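Lectin (Trichosanthes anguina, PDB 4HR6) binds carbohydrate as a seed lectin and is a nontoxic three-chain homologue of type II ribosome-inactivating proteins. Local coordinates at residues A1-L5 and F16-V20. Residues are numbered along the deposited sequence; the frame is centred on the assembly and turned at random.
Sequences ANLRL and FIGRV
Helix 10-24 returns beside the N-terminal strand 2-4, running in roughly the opposite direction, and the aromatic side chain of Phe16 fills the space between them. The backbone is extended through the strand (phi/psi -130°/110° at Leu3) and helical through 16-20, where Val20 N donates to Phe16 O at 3.0 Å. The nearest CA pairs are Leu3 with Phe16 at 6.6 Å and Ala1 with Val20 at 6.7 Å, so the chain start lies one helical turn beyond Phe16. With chi1 t, Phe16 reaches toward the strand; its broad flat ring offers a face to Leu3 and an edge to the Ala1 backbone. Leu3 points back, its CB 3.8 Å from the Phe16 ring centroid and 9° off the normal, a CH-pi contact. Ala1 C sits at the ring edge, 4.1 Å from Phe16 CE1, and Asn2 O lies 3.4 Å from Phe16 CD1. The small methyl of Ala1 touches two successive turns, with Ala1 CB 4.3 Å from Phe16 CE1 and 4.4 Å from Val20 CG2. Arg19, more exposed, reaches toward the amino terminus: Ala1 N lies over one face of its guanidinium, 3.3 Å from Arg19 NH2. Residues 2-4 also pair in parallel with a strand of the neighbouring lectin chain, and Arg4 forms a salt bridge to Asp13 of that chain. The shared sheet probably belongs to a fold like the A chain of type II RIPs, and the packing joins this short chain's helix to it. Two like charges give no attraction here, so between these segments the contact rests mainly on apolar packing round Phe16.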
ATOM      1  N   ALA A   1      13.430  21.172   5.793  1.00 58.00           N
ATOM      2  CA  ALA A   1      12.074  20.950   5.200  1.00 53.85           C
ATOM      3  C   ALA A   1      11.107  22.049   5.657  1.00 50.81           C
ATOM      4  O   ALA A   1      10.909  22.271   6.859  1.00 45.32           O
ATOM      5  CB  ALA A   1      11.547  19.580   5.574  1.00 55.57           C
ATOM      6  N   ASN A   2      10.524  22.733   4.679  1.00 48.98           N
ATOM      7  CA  ASN A   2       9.735  23.939   4.912  1.00 52.62           C
ATOM      8  C   ASN A   2       8.520  23.914   3.994  1.00 49.99           C
ATOM      9  O   ASN A   2       8.617  23.476   2.854  1.00 48.04           O
ATOM     10  CB  ASN A   2      10.593  25.187   4.648  1.00 58.03           C
ATOM     11  CG  ASN A   2       9.821  26.504   4.826  1.00 69.46           C
ATOM     12  OD1 ASN A   2       8.981  26.655   5.729  1.00 75.06           O
ATOM     13  ND2 ASN A   2      10.113  27.471   3.961  1.00 72.82           N
ATOM     14  N   LEU A   3       7.375  24.351   4.501  1.00 47.92           N
ATOM     15  CA  LEU A   3       6.173  24.438   3.701  1.00 44.11           C
ATOM     16  C   LEU A   3       5.606  25.837   3.892  1.00 40.65           C
ATOM     17  O   LEU A   3       5.161  26.188   4.986  1.00 38.29           O
ATOM     18  CB  LEU A   3       5.185  23.357   4.131  1.00 46.72           C
ATOM     19  CG  LEU A   3       4.060  22.841   3.206  1.00 47.80           C
ATOM     20  CD1 LEU A   3       2.703  23.230   3.742  1.00 49.16           C
ATOM     21  CD2 LEU A   3       4.210  23.221   1.729  1.00 47.81           C
ATOM     22  N   ARG A   4       5.683  26.643   2.836  1.00 40.94           N
ATOM     23  CA  ARG A   4       5.133  27.999   2.825  1.00 43.24           C
ATOM     24  C   ARG A   4       3.786  27.962   2.117  1.00 41.61           C
ATOM     25  O   ARG A   4       3.703  27.578   0.952  1.00 40.38           O
ATOM     26  CB  ARG A   4       6.060  28.965   2.093  1.00 49.55           C
ATOM     27  CG  ARG A   4       7.504  28.996   2.582  1.00 58.14           C
ATOM     28  CD  ARG A   4       8.338  30.066   1.871  1.00 64.28           C
ATOM     29  NE  ARG A   4       8.091  31.401   2.431  1.00 74.45           N
ATOM     30  CZ  ARG A   4       7.201  32.291   1.972  1.00 80.14           C
ATOM     31  NH1 ARG A   4       6.449  32.036   0.902  1.00 84.96           N
ATOM     32  NH2 ARG A   4       7.064  33.460   2.592  1.00 80.36           N
ATOM     33  N   LEU A   5       2.727  28.356   2.805  1.00 40.25           N
ATOM     34  CA  LEU A   5       1.411  28.271   2.198  1.00 43.77           C
ATOM     35  C   LEU A   5       1.169  29.287   1.070  1.00 47.42           C
ATOM     36  O   LEU A   5       0.378  29.004   0.181  1.00 47.93           O
ATOM     37  CB  LEU A   5       0.312  28.335   3.249  1.00 43.67           C
ATOM     38  CG  LEU A   5       0.223  27.073   4.107  1.00 47.11           C
ATOM     39  CD1 LEU A   5      -0.928  27.202   5.092  1.00 47.11           C
ATOM     40  CD2 LEU A   5       0.043  25.840   3.225  1.00 50.15           C
ATOM     41  N   PHE A  16       7.179  18.622  -0.779  1.00 34.95           N
ATOM     42  CA  PHE A  16       7.441  18.728   0.651  1.00 35.94           C
ATOM     43  C   PHE A  16       7.311  17.364   1.370  1.00 32.41           C
ATOM     44  O   PHE A  16       8.220  16.957   2.063  1.00 29.17           O
ATOM     45  CB  PHE A  16       6.480  19.763   1.260  1.00 35.96           C
ATOM     46  CG  PHE A  16       6.438  19.760   2.749  1.00 36.95           C
ATOM     47  CD1 PHE A  16       7.474  20.316   3.485  1.00 36.06           C
ATOM     48  CD2 PHE A  16       5.352  19.234   3.415  1.00 37.64           C
ATOM     49  CE1 PHE A  16       7.425  20.336   4.858  1.00 35.43           C
ATOM     50  CE2 PHE A  16       5.291  19.249   4.795  1.00 37.51           C
ATOM     51  CZ  PHE A  16       6.335  19.798   5.518  1.00 37.05           C
ATOM     52  N   ILE A  17       6.194  16.670   1.176  1.00 34.33           N
ATOM     53  CA  ILE A  17       6.004  15.341   1.764  1.00 35.26           C
ATOM     54  C   ILE A  17       7.093  14.401   1.260  1.00 36.66           C
ATOM     55  O   ILE A  17       7.643  13.587   2.020  1.00 34.27           O
ATOM     56  CB  ILE A  17       4.620  14.760   1.451  1.00 34.27           C
ATOM     57  CG1 ILE A  17       3.516  15.592   2.114  1.00 33.43           C
ATOM     58  CG2 ILE A  17       4.534  13.288   1.878  1.00 36.35           C
ATOM     59  CD1 ILE A  17       3.538  15.629   3.635  1.00 34.24           C
ATOM     60  N   GLY A  18       7.435  14.547  -0.016  1.00 37.10           N
ATOM     61  CA  GLY A  18       8.514  13.758  -0.604  1.00 36.56           C
ATOM     62  C   GLY A  18       9.833  13.960   0.095  1.00 37.12           C
ATOM     63  O   GLY A  18      10.557  12.991   0.344  1.00 37.98           O
ATOM     64  N   ARG A  19      10.145  15.210   0.427  1.00 37.23           N
ATOM     65  CA  ARG A  19      11.383  15.513   1.139  1.00 41.24           C
ATOM     66  C   ARG A  19      11.368  14.996   2.608  1.00 38.90           C
ATOM     67  O   ARG A  19      12.389  14.535   3.122  1.00 36.23           O
ATOM     68  CB  ARG A  19      11.715  17.022   1.065  1.00 46.59           C
ATOM     69  CG  ARG A  19      12.936  17.422   1.903  1.00 57.40           C
ATOM     70  CD  ARG A  19      13.985  18.238   1.152  1.00 67.72           C
ATOM     71  NE  ARG A  19      13.980  19.655   1.537  1.00 79.03           N
ATOM     72  CZ  ARG A  19      14.776  20.222   2.452  1.00 81.29           C
ATOM     73  NH1 ARG A  19      15.685  19.516   3.126  1.00 81.02           N
ATOM     74  NH2 ARG A  19      14.658  21.526   2.698  1.00 84.42           N
ATOM     75  N   VAL A  20      10.226  15.075   3.281  1.00 35.54           N
ATOM     76  CA  VAL A  20      10.129  14.545   4.634  1.00 34.89           C
ATOM     77  C   VAL A  20      10.442  13.039   4.608  1.00 34.42           C
ATOM     78  O   VAL A  20      11.283  12.583   5.371  1.00 31.79           O
ATOM     79  CB  VAL A  20       8.765  14.827   5.264  1.00 35.17           C
ATOM     80  CG1 VAL A  20       8.563  14.030   6.550  1.00 35.83           C
ATOM     81  CG2 VAL A  20       8.625  16.308   5.537  1.00 37.11           C
TER